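Local coordinates for Hep_Hag family (Burkholderia pseudomallei, PDB 3S6L), which probably mediates adhesion of the bacterium to host cells, as the YadA-like head domain of the trimeric autotransporter adhesin BoaA, at residues A[66-77]-A[80-91]. Sequence-based numbering, arbitrary orientation.
Sequences TALGQASSASGS and TAVGQGAGAPGD
Gln70 and Gln84 extend alongside each other, their amides almost coplanar (4°), and Gln84 NE2 donates to Gln70 OE1 at 2.9 Å, almost in the plane of its own amide. With CG anti to the backbone N (chi1 near -170°), both chains bend at chi2 in the same sense. Gln56 and Gln98 continue this ladder through Gln70 NE2 and Gln84 OE1. Backbone hydrogen bonds do most of the joining: strands 66-68 and 80-82 run parallel in register, Leu68 N reaching Ala81 O at 2.8 Å, and Gly85 N bonds Gln70 O across the type II turns 69-72 and 83-86. The returning chains pair as well, Ser73 N with Ala86 O and Ala88 N with Ser73 O. Two successive coils of the left-handed beta-roll thus stack on one another, as in YadA heads. In the interior of the roll, Ser72 OG and Ser72 N both bond Gly69 O within 66-77, from one face of its plane, while Ala81 CB of the next coil approaches Ser73 O at 3.1 Å. On the opposite sheet face, Leu68 CD1 meets Val82 CG2 at 3.7 Å; Leu68 and Val82 pack on their own copies in a neighbouring subunit, lining the trimer interior. One water donates to both Thr66 OG1 and Thr80 OG1. Toward the far end of the coils, Asp91 OD1 takes Ser77 N at 3.0 Å on its anti side, 33° out of the carboxylate plane.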
loop_
_atom_site.group_PDB
_atom_site.type_symbol
_atom_site.label_atom_id
_atom_site.label_comp_id
_atom_site.label_asym_id
_atom_site.label_seq_id
_atom_site.Cartn_x
_atom_site.Cartn_y
_atom_site.Cartn_z
ATOM N N THR A 66 10.599 5.098 4.654
ATOM C CA THR A 66 10.763 3.959 3.785
ATOM C C THR A 66 10.489 4.413 2.341
ATOM O O THR A 66 9.412 4.906 2.019
ATOM C CB THR A 66 9.822 2.808 4.241
ATOM O OG1 THR A 66 10.116 2.489 5.605
ATOM C CG2 THR A 66 9.990 1.580 3.401
ATOM N N ALA A 67 11.475 4.297 1.479
ATOM C CA ALA A 67 11.286 4.761 0.098
ATOM C C ALA A 67 11.642 3.643 -0.869
ATOM O O ALA A 67 12.783 3.227 -0.939
ATOM C CB ALA A 67 12.129 6.044 -0.170
ATOM N N LEU A 68 10.658 3.117 -1.588
ATOM C CA LEU A 68 10.896 1.886 -2.382
ATOM C C LEU A 68 10.380 2.111 -3.783
ATOM O O LEU A 68 9.187 2.328 -3.972
ATOM C CB LEU A 68 10.185 0.685 -1.755
ATOM C CG LEU A 68 10.250 0.523 -0.227
ATOM C CD1 LEU A 68 9.335 -0.631 0.227
ATOM C CD2 LEU A 68 11.691 0.285 0.238
ATOM N N GLY A 69 11.281 2.078 -4.753
ATOM C CA GLY A 69 10.942 2.402 -6.121
ATOM C C GLY A 69 11.949 3.401 -6.638
ATOM O O GLY A 69 12.477 4.203 -5.854
ATOM N N GLN A 70 12.227 3.344 -7.943
ATOM C CA GLN A 70 13.207 4.228 -8.555
ATOM C C GLN A 70 12.760 5.687 -8.371
ATOM O O GLN A 70 11.598 6.041 -8.631
ATOM C CB GLN A 70 13.404 3.880 -10.048
ATOM C CG GLN A 70 14.618 4.530 -10.723
ATOM C CD GLN A 70 14.347 5.973 -11.250
ATOM O OE1 GLN A 70 13.208 6.331 -11.547
ATOM N NE2 GLN A 70 15.405 6.789 -11.342
ATOM N N ALA A 71 13.679 6.515 -7.897
ATOM C CA ALA A 71 13.404 7.920 -7.657
ATOM C C ALA A 71 12.288 8.158 -6.636
ATOM O O ALA A 71 11.741 9.224 -6.604
ATOM C CB ALA A 71 13.141 8.714 -9.022
ATOM N N SER A 72 11.960 7.197 -5.773
ATOM C CA SER A 72 10.967 7.508 -4.727
ATOM C C SER A 72 11.600 8.374 -3.630
ATOM O O SER A 72 12.825 8.411 -3.490
ATOM C CB SER A 72 10.359 6.244 -4.137
ATOM O OG SER A 72 11.378 5.386 -3.672
ATOM N N SER A 73 10.775 9.057 -2.855
ATOM C CA SER A 73 11.294 9.929 -1.806
ATOM C C SER A 73 10.363 9.899 -0.603
ATOM O O SER A 73 9.134 9.992 -0.750
ATOM C CB SER A 73 11.425 11.369 -2.336
ATOM O OG SER A 73 11.939 12.213 -1.314
ATOM N N ALA A 74 10.941 9.717 0.571
ATOM C CA ALA A 74 10.206 9.741 1.828
ATOM C C ALA A 74 11.022 10.593 2.780
ATOM O O ALA A 74 11.893 10.074 3.459
ATOM C CB ALA A 74 10.038 8.320 2.394
ATOM N N SER A 75 10.758 11.905 2.790
ATOM C CA SER A 75 11.574 12.858 3.533
ATOM C C SER A 75 10.887 13.292 4.827
ATOM O O SER A 75 11.516 13.908 5.700
ATOM C CB SER A 75 11.938 14.080 2.663
ATOM O OG SER A 75 10.766 14.797 2.335
ATOM N N GLY A 76 9.596 13.003 4.921
ATOM C CA GLY A 76 8.865 13.259 6.134
ATOM C C GLY A 76 9.236 12.293 7.253
ATOM O O GLY A 76 9.689 11.163 7.011
ATOM N N SER A 77 9.043 12.736 8.487
ATOM C CA SER A 77 9.234 11.873 9.649
ATOM C C SER A 77 8.199 10.759 9.635
ATOM O O SER A 77 7.012 11.014 9.562
ATOM C CB SER A 77 9.129 12.714 10.934
ATOM O OG SER A 77 9.598 11.985 12.044
ATOM N N THR A 80 6.406 7.001 4.260
ATOM C CA THR A 80 6.551 5.785 3.466
ATOM C C THR A 80 6.133 6.162 2.043
ATOM O O THR A 80 5.045 6.741 1.821
ATOM C CB THR A 80 5.671 4.669 4.023
ATOM O OG1 THR A 80 6.022 4.408 5.403
ATOM C CG2 THR A 80 5.817 3.392 3.219
ATOM N N ALA A 81 7.002 5.874 1.074
ATOM C CA ALA A 81 6.676 6.137 -0.331
ATOM C C ALA A 81 7.041 4.900 -1.105
ATOM O O ALA A 81 8.211 4.464 -1.051
ATOM C CB ALA A 81 7.438 7.367 -0.864
ATOM N N VAL A 82 6.048 4.313 -1.787
ATOM C CA VAL A 82 6.256 3.047 -2.497
ATOM C C VAL A 82 5.666 3.151 -3.916
ATOM O O VAL A 82 4.438 3.355 -4.092
ATOM C CB VAL A 82 5.664 1.820 -1.706
ATOM C CG1 VAL A 82 5.688 0.540 -2.528
ATOM C CG2 VAL A 82 6.391 1.600 -0.383
ATOM N N GLY A 83 6.545 3.013 -4.915
ATOM C CA GLY A 83 6.187 3.187 -6.314
ATOM C C GLY A 83 7.251 4.049 -6.973
ATOM O O GLY A 83 7.871 4.907 -6.321
ATOM N N GLN A 84 7.495 3.827 -8.262
ATOM C CA GLN A 84 8.450 4.671 -8.960
ATOM C C GLN A 84 8.010 6.140 -8.812
ATOM O O GLN A 84 6.829 6.488 -8.982
ATOM C CB GLN A 84 8.622 4.256 -10.428
ATOM C CG GLN A 84 9.784 4.983 -11.150
ATOM C CD GLN A 84 9.429 6.419 -11.572
ATOM O OE1 GLN A 84 8.261 6.735 -11.811
ATOM N NE2 GLN A 84 10.435 7.295 -11.634
ATOM N N GLY A 85 8.964 7.001 -8.476
ATOM C CA GLY A 85 8.671 8.430 -8.368
ATOM C C GLY A 85 7.614 8.797 -7.321
ATOM O O GLY A 85 7.088 9.900 -7.371
ATOM N N ALA A 86 7.332 7.905 -6.365
ATOM C CA ALA A 86 6.371 8.209 -5.313
ATOM C C ALA A 86 6.999 9.113 -4.271
ATOM O O ALA A 86 8.186 9.033 -4.028
ATOM C CB ALA A 86 5.846 6.934 -4.646
ATOM N N GLY A 87 6.185 9.958 -3.648
ATOM C CA GLY A 87 6.683 10.948 -2.717
ATOM C C GLY A 87 5.875 11.057 -1.430
ATOM O O GLY A 87 4.656 11.091 -1.445
ATOM N N ALA A 88 6.581 11.139 -0.314
ATOM C CA ALA A 88 5.944 11.367 0.982
ATOM C C ALA A 88 6.715 12.392 1.816
ATOM O O ALA A 88 7.431 12.013 2.748
ATOM C CB ALA A 88 5.814 9.987 1.742
ATOM N N PRO A 89 6.622 13.700 1.473
ATOM C CA PRO A 89 7.345 14.709 2.295
ATOM C C PRO A 89 6.685 15.009 3.633
ATOM O O PRO A 89 7.268 15.689 4.475
ATOM C CB PRO A 89 7.289 15.956 1.425
ATOM C CG PRO A 89 6.108 15.775 0.558
ATOM C CD PRO A 89 6.028 14.312 0.262
ATOM N N GLY A 90 5.446 14.563 3.821
ATOM C CA GLY A 90 4.725 14.911 5.029
ATOM C C GLY A 90 5.103 14.004 6.197
ATOM O O GLY A 90 5.435 12.824 6.001
ATOM N N ASP A 91 5.039 14.563 7.407
ATOM C CA ASP A 91 5.198 13.790 8.646
ATOM C C ASP A 91 4.002 12.836 8.777
ATOM O O ASP A 91 2.832 13.235 8.657
ATOM C CB ASP A 91 5.338 14.729 9.864
ATOM C CG ASP A 91 6.643 15.569 9.837
ATOM O OD1 ASP A 91 7.594 15.247 9.068
ATOM O OD2 ASP A 91 6.735 16.554 10.620
HETATM O O HOH W 1 8.373 3.885 7.027
HETATM O O HOH W 2 9.788 11.372 -5.517
HETATM O O HOH W 3 9.715 16.651 4.066
#